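Local coordinates for dihydrodipicolinate synthase family protein (Sinorhizobium meliloti, PDB 4DNH), which is of unknown function but folds as a TIM barrel and probably belongs to the dihydrodipicolinate synthase family, at residues Arg159-Ala164 against Ile172-Arg177; Val186-Leu191 against Gly201-Ala206. All blocks are in the same frame, centred on the assembly; numbering follows the deposited sequence.

Interaction 1: residues Arg159-Ala164 against Ile172-Arg177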
loop_
_atom_site.group_PDB
_atom_site.type_symbol
_atom_site.label_atom_id
_atom_site.label_comp_id
_atom_site.label_asym_id
_atom_site.label_seq_id
_atom_site.Cartn_x
_atom_site.Cartn_y
_atom_site.Cartn_z
ATOM N N ARG A 159 -6.477 -10.662 -12.261
ATOM C CA ARG A 159 -5.725 -10.741 -13.524
ATOM C C ARG A 159 -6.519 -11.588 -14.547
ATOM O O ARG A 159 -6.704 -11.173 -15.683
ATOM C CB ARG A 159 -4.352 -11.392 -13.238
ATOM C CG ARG A 159 -3.060 -10.647 -13.598
ATOM C CD ARG A 159 -2.893 -9.361 -12.802
ATOM N NE ARG A 159 -1.642 -9.085 -12.047
ATOM C CZ ARG A 159 -0.521 -9.812 -11.939
ATOM N NH1 ARG A 159 0.457 -9.336 -11.168
ATOM N NH2 ARG A 159 -0.357 -10.977 -12.573
ATOM N N ALA A 160 -7.017 -12.757 -14.127
ATOM C CA ALA A 160 -7.693 -13.704 -15.032
ATOM C C ALA A 160 -9.027 -13.170 -15.557
ATOM O O ALA A 160 -9.422 -13.459 -16.699
ATOM C CB ALA A 160 -7.905 -15.043 -14.341
ATOM N N LEU A 161 -9.711 -12.400 -14.712
ATOM C CA LEU A 161 -10.974 -11.766 -15.066
ATOM C C LEU A 161 -10.775 -10.616 -16.071
ATOM O O LEU A 161 -11.527 -10.520 -17.051
ATOM C CB LEU A 161 -11.726 -11.309 -13.810
ATOM C CG LEU A 161 -13.101 -10.644 -13.980
ATOM C CD1 LEU A 161 -14.164 -11.577 -14.554
ATOM C CD2 LEU A 161 -13.563 -10.058 -12.661
ATOM N N ALA A 162 -9.748 -9.783 -15.857
ATOM C CA ALA A 162 -9.407 -8.711 -16.819
ATOM C C ALA A 162 -9.133 -9.226 -18.250
ATOM O O ALA A 162 -9.326 -8.498 -19.218
ATOM C CB ALA A 162 -8.243 -7.867 -16.317
ATOM N N ALA A 163 -8.687 -10.480 -18.356
ATOM C CA ALA A 163 -8.409 -11.148 -19.628
ATOM C C ALA A 163 -9.572 -11.995 -20.141
ATOM O O ALA A 163 -9.665 -12.256 -21.331
ATOM C CB ALA A 163 -7.160 -12.007 -19.500
ATOM N N ALA A 164 -10.455 -12.439 -19.255
ATOM C CA ALA A 164 -11.579 -13.273 -19.693
ATOM C C ALA A 164 -12.861 -12.479 -19.952
ATOM O O ALA A 164 -13.664 -12.860 -20.805
ATOM C CB ALA A 164 -11.834 -14.400 -18.704
ATOM N N ILE A 172 -20.125 -7.747 -13.242
ATOM C CA ILE A 172 -21.337 -7.679 -12.435
ATOM C C ILE A 172 -21.642 -9.058 -11.843
ATOM O O ILE A 172 -21.879 -9.163 -10.648
ATOM C CB ILE A 172 -22.533 -7.084 -13.228
ATOM C CG1 ILE A 172 -22.329 -5.580 -13.429
ATOM C CG2 ILE A 172 -23.849 -7.316 -12.499
ATOM C CD1 ILE A 172 -22.899 -5.028 -14.722
ATOM N N ARG A 173 -21.593 -10.100 -12.677
ATOM C CA ARG A 173 -21.898 -11.474 -12.252
ATOM C C ARG A 173 -20.902 -12.023 -11.232
ATOM O O ARG A 173 -21.301 -12.643 -10.242
ATOM C CB ARG A 173 -21.979 -12.418 -13.453
ATOM C CG ARG A 173 -23.322 -12.396 -14.169
ATOM C CD ARG A 173 -23.187 -12.927 -15.588
ATOM N NE ARG A 173 -24.000 -12.167 -16.541
ATOM C CZ ARG A 173 -23.790 -12.124 -17.857
ATOM N NH1 ARG A 173 -24.587 -11.400 -18.633
ATOM N NH2 ARG A 173 -22.784 -12.795 -18.406
ATOM N N VAL A 174 -19.613 -11.795 -11.483
ATOM C CA VAL A 174 -18.552 -12.275 -10.604
ATOM C C VAL A 174 -18.669 -11.622 -9.232
ATOM O O VAL A 174 -18.800 -12.319 -8.226
ATOM C CB VAL A 174 -17.152 -12.086 -11.234
ATOM C CG1 VAL A 174 -16.050 -12.198 -10.191
ATOM C CG2 VAL A 174 -16.934 -13.116 -12.333
ATOM N N TYR A 175 -18.666 -10.294 -9.193
ATOM C CA TYR A 175 -18.834 -9.570 -7.930
ATOM C C TYR A 175 -20.219 -9.782 -7.281
ATOM O O TYR A 175 -20.394 -9.559 -6.084
ATOM C CB TYR A 175 -18.512 -8.086 -8.117
ATOM C CG TYR A 175 -17.027 -7.825 -8.247
ATOM C CD1 TYR A 175 -16.371 -8.020 -9.456
ATOM C CD2 TYR A 175 -16.277 -7.387 -7.156
ATOM C CE1 TYR A 175 -15.014 -7.781 -9.580
ATOM C CE2 TYR A 175 -14.921 -7.146 -7.269
ATOM C CZ TYR A 175 -14.291 -7.344 -8.481
ATOM O OH TYR A 175 -12.933 -7.107 -8.611
ATOM N N ASP A 176 -21.193 -10.228 -8.070
ATOM C CA ASP A 176 -22.501 -10.577 -7.529
ATOM C C ASP A 176 -22.412 -11.873 -6.706
ATOM O O ASP A 176 -22.918 -11.924 -5.581
ATOM C CB ASP A 176 -23.563 -10.650 -8.644
ATOM C CG ASP A 176 -24.903 -11.208 -8.161
ATOM O OD1 ASP A 176 -25.441 -10.749 -7.120
ATOM O OD2 ASP A 176 -25.432 -12.110 -8.847
ATOM N N ARG A 177 -21.759 -12.903 -7.244
ATOM C CA ARG A 177 -21.621 -14.144 -6.495
ATOM C C ARG A 177 -20.657 -13.976 -5.324
ATOM O O ARG A 177 -20.993 -14.299 -4.187
ATOM C CB ARG A 177 -21.228 -15.332 -7.382
ATOM C CG ARG A 177 -21.511 -16.682 -6.710
ATOM C CD ARG A 177 -21.883 -17.777 -7.701
ATOM N NE ARG A 177 -23.123 -17.473 -8.416
ATOM C CZ ARG A 177 -23.550 -18.108 -9.509
ATOM N NH1 ARG A 177 -22.837 -19.098 -10.036
ATOM N NH2 ARG A 177 -24.697 -17.749 -10.083
#
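Leu161 meets Val174 and Tyr175 in a small, wholly apolar contact on the outer layer of a TIM barrel, between the short helix 159-164, just past the strand 153-155, and the longer helix 168-181. The two branches of the leucine divide the work. CD1 meets Val174 CG2 at 3.9 Å, the two side chains reaching toward each other tip to tip, while Leu161 CD2 lies 4.1 Å from Val174 CG1 and equally 4.1 Å from Tyr175 CE1, approaching the phenol ring obliquely. Extending the leucine with CG opposite the backbone nitrogen (chi1 -179°) carries its fork across to the other helix, whose nearest CA, that of Val174, is 8.8 Å from Leu161 CA. The beta-branched valine offers a methyl to each arm of that fork. Only about 109 Å² is buried between the segments, so neighbours complete the packing: Ile132 and Tyr139 of helix 132-148 touch Val174, and Tyr171 touches Leu161. Tyrosine suits the third position because its ring carbons are apolar yet the side chain ends in a polar group; Tyr175 OH and Tyr202 OH share a hydrogen bond that satisfies the buried Tyr175 hydroxyl.

Interaction 2: residues Val186-Leu191 against Gly201-Ala206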
loop_
_atom_site.group_PDB
_atom_site.type_symbol
_atom_site.label_atom_id
_atom_site.label_comp_id
_atom_site.label_asym_id
_atom_site.label_seq_id
_atom_site.Cartn_x
_atom_site.Cartn_y
_atom_site.Cartn_z
ATOM N N VAL A 186 -16.536 -5.984 3.042
ATOM C CA VAL A 186 -15.320 -6.083 2.263
ATOM C C VAL A 186 -14.881 -4.672 1.820
ATOM O O VAL A 186 -15.705 -3.746 1.741
ATOM C CB VAL A 186 -15.621 -6.983 1.042
ATOM C CG1 VAL A 186 -15.096 -6.409 -0.270
ATOM C CG2 VAL A 186 -15.131 -8.395 1.280
ATOM N N ILE A 187 -13.589 -4.501 1.573
ATOM C CA ILE A 187 -13.087 -3.300 0.943
ATOM C C ILE A 187 -12.669 -3.677 -0.474
ATOM O O ILE A 187 -11.748 -4.473 -0.662
ATOM C CB ILE A 187 -11.866 -2.718 1.678
ATOM C CG1 ILE A 187 -12.252 -2.233 3.068
ATOM C CG2 ILE A 187 -11.247 -1.585 0.865
ATOM C CD1 ILE A 187 -11.059 -1.942 3.953
ATOM N N ILE A 188 -13.356 -3.115 -1.461
ATOM C CA ILE A 188 -13.094 -3.418 -2.856
ATOM C C ILE A 188 -11.909 -2.608 -3.342
ATOM O O ILE A 188 -11.792 -1.408 -3.088
ATOM C CB ILE A 188 -14.326 -3.138 -3.741
ATOM C CG1 ILE A 188 -15.420 -4.168 -3.452
ATOM C CG2 ILE A 188 -13.944 -3.146 -5.218
ATOM C CD1 ILE A 188 -16.665 -4.015 -4.299
ATOM N N HIS A 189 -11.022 -3.275 -4.058
ATOM C CA HIS A 189 -9.842 -2.615 -4.547
ATOM C C HIS A 189 -9.834 -2.481 -6.053
ATOM O O HIS A 189 -9.852 -3.469 -6.791
ATOM C CB HIS A 189 -8.619 -3.329 -4.028
ATOM C CG HIS A 189 -7.330 -2.631 -4.343
ATOM N ND1 HIS A 189 -6.150 -3.265 -4.326
ATOM C CD2 HIS A 189 -7.069 -1.309 -4.704
ATOM C CE1 HIS A 189 -5.178 -2.398 -4.654
ATOM N NE2 HIS A 189 -5.743 -1.201 -4.882
ATOM N N TRP A 190 -9.846 -1.227 -6.502
ATOM C CA TRP A 190 -9.636 -0.872 -7.894
ATOM C C TRP A 190 -8.204 -0.428 -8.076
ATOM O O TRP A 190 -7.848 0.713 -7.784
ATOM C CB TRP A 190 -10.602 0.226 -8.293
ATOM C CG TRP A 190 -10.598 0.511 -9.768
ATOM C CD1 TRP A 190 -9.776 -0.052 -10.742
ATOM C CD2 TRP A 190 -11.426 1.485 -10.484
ATOM N NE1 TRP A 190 -10.045 0.480 -11.970
ATOM C CE2 TRP A 190 -11.026 1.408 -11.887
ATOM C CE3 TRP A 190 -12.428 2.371 -10.117
ATOM C CZ2 TRP A 190 -11.622 2.197 -12.868
ATOM C CZ3 TRP A 190 -13.024 3.160 -11.109
ATOM C CH2 TRP A 190 -12.627 3.075 -12.450
ATOM N N LEU A 191 -7.369 -1.357 -8.542
ATOM C CA LEU A 191 -5.941 -1.152 -8.752
ATOM C C LEU A 191 -5.686 -0.743 -10.209
ATOM O O LEU A 191 -6.024 -1.496 -11.119
ATOM C CB LEU A 191 -5.213 -2.467 -8.441
ATOM C CG LEU A 191 -3.683 -2.624 -8.383
ATOM C CD1 LEU A 191 -3.047 -1.661 -7.390
ATOM C CD2 LEU A 191 -3.330 -4.059 -8.018
ATOM N N GLY A 201 -8.158 -2.063 -18.353
ATOM C CA GLY A 201 -9.589 -1.929 -18.634
ATOM C C GLY A 201 -10.495 -2.669 -17.662
ATOM O O GLY A 201 -11.503 -3.245 -18.073
ATOM N N TYR A 202 -10.144 -2.650 -16.377
ATOM C CA TYR A 202 -10.936 -3.331 -15.355
ATOM C C TYR A 202 -12.341 -2.708 -15.210
ATOM O O TYR A 202 -12.505 -1.489 -15.368
ATOM C CB TYR A 202 -10.189 -3.361 -14.014
ATOM C CG TYR A 202 -10.569 -4.532 -13.138
ATOM C CD1 TYR A 202 -10.041 -5.797 -13.369
ATOM C CD2 TYR A 202 -11.466 -4.375 -12.078
ATOM C CE1 TYR A 202 -10.389 -6.877 -12.569
ATOM C CE2 TYR A 202 -11.819 -5.446 -11.270
ATOM C CZ TYR A 202 -11.277 -6.696 -11.517
ATOM O OH TYR A 202 -11.629 -7.763 -10.724
ATOM N N TRP A 203 -13.331 -3.563 -14.919
ATOM C CA TRP A 203 -14.779 -3.255 -14.917
ATOM C C TRP A 203 -15.441 -3.345 -16.273
ATOM O O TRP A 203 -16.665 -3.254 -16.379
ATOM C CB TRP A 203 -15.118 -1.940 -14.212
ATOM C CG TRP A 203 -14.595 -1.879 -12.797
ATOM C CD1 TRP A 203 -13.621 -1.025 -12.293
ATOM C CD2 TRP A 203 -14.979 -2.730 -11.659
ATOM N NE1 TRP A 203 -13.395 -1.273 -10.960
ATOM C CE2 TRP A 203 -14.175 -2.278 -10.517
ATOM C CE3 TRP A 203 -15.881 -3.768 -11.474
ATOM C CZ2 TRP A 203 -14.275 -2.864 -9.266
ATOM C CZ3 TRP A 203 -15.978 -4.350 -10.203
ATOM C CH2 TRP A 203 -15.189 -3.906 -9.127
ATOM N N GLY A 204 -14.637 -3.531 -17.317
ATOM C CA GLY A 204 -15.148 -3.764 -18.662
ATOM C C GLY A 204 -15.015 -2.625 -19.657
ATOM O O GLY A 204 -15.489 -2.737 -20.786
ATOM N N ASN A 205 -14.384 -1.527 -19.248
ATOM C CA ASN A 205 -14.145 -0.401 -20.151
ATOM C C ASN A 205 -12.731 0.164 -20.043
ATOM O O ASN A 205 -12.182 0.295 -18.945
ATOM C CB ASN A 205 -15.163 0.711 -19.913
ATOM C CG ASN A 205 -15.334 1.609 -21.125
ATOM O OD1 ASN A 205 -14.365 2.131 -21.680
ATOM N ND2 ASN A 205 -16.578 1.788 -21.547
ATOM N N ALA A 206 -12.156 0.513 -21.192
ATOM C CA ALA A 206 -10.811 1.102 -21.245
ATOM C C ALA A 206 -10.782 2.537 -20.675
ATOM O O ALA A 206 -9.729 3.034 -20.262
ATOM C CB ALA A 206 -10.273 1.055 -22.671
#
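Residues 201-204 form a type II beta turn closed by the bond from Gly204 N to Gly201 O (3.2 Å), and its two central residues, Tyr202 and Trp203, both direct their CB atoms toward the extended strand 186-191. The contact is dominated by an edge-to-face (T-shaped) pair of tryptophans. Trp203 brings the pyrrole edge of its indole down on one face of Trp190, with the five-membered rings 4.5 Å apart between centroids and their planes at 89°, almost exactly perpendicular. Trp203 NE1 sits 3.4 Å from Trp190 CD2, above the indole and displaced toward its rim, while Trp203 CD1 approaches Trp190 CE2 at 3.6 Å. Tryptophan suits both places: one supplies a broad electron-rich face, the other an edge whose polarised N-H and C-H groups such a face can accept. Trp190 has CG anti to its backbone nitrogen (chi1 -171°), and this swings the indole beneath the turn even though its CB does not point straight there.

The strand is the fifth of the eight-stranded parallel barrel, and the turn belongs to the connection leading from it to helix 208-221, within a beta-alpha unit of the TIM barrel. Further back along the strand, Ile188 CG2 touches the benzo edge of Trp203, 4.1 Å from CZ2, near the plane of the indole. The branched, apolar side chain of Ile188 also packs on Leu219 of that helix. Within the turn, Tyr202 turns an edge to one face of Trp203, CD2 lying 3.7 Å above the indole plane toward its rim, so the tryptophan is held at its edge by the strand and on a face by its neighbour. Tyr202 OH is hydrogen-bonded to both Tyr175 OH and Ser158 N; Tyr202 CB lies 4.4 Å from Trp190 NE1, oblique to that ring.

Both interactions are buried, but interaction 1 joins two helices of the outer layer, its centre about 23 Å from the centre of the chain, whereas interaction 2, its centre about 16 Å from that point, fits a loop turn against a barrel strand. Neither has a hydrogen bond between its own segments: the first relies on aliphatic branches and the carbons of one ring, the second on perpendicular indoles and buries roughly twice the area. Helix 168-181 precedes strand 186-191 in the chain, and the contacts also meet in space. Tyr175 OH and Tyr202 OH are 2.6 Å apart, a probable hydrogen bond, beside Leu161 CD2, while Tyr175 CZ packs 3.6 Å from Trp203 CH2.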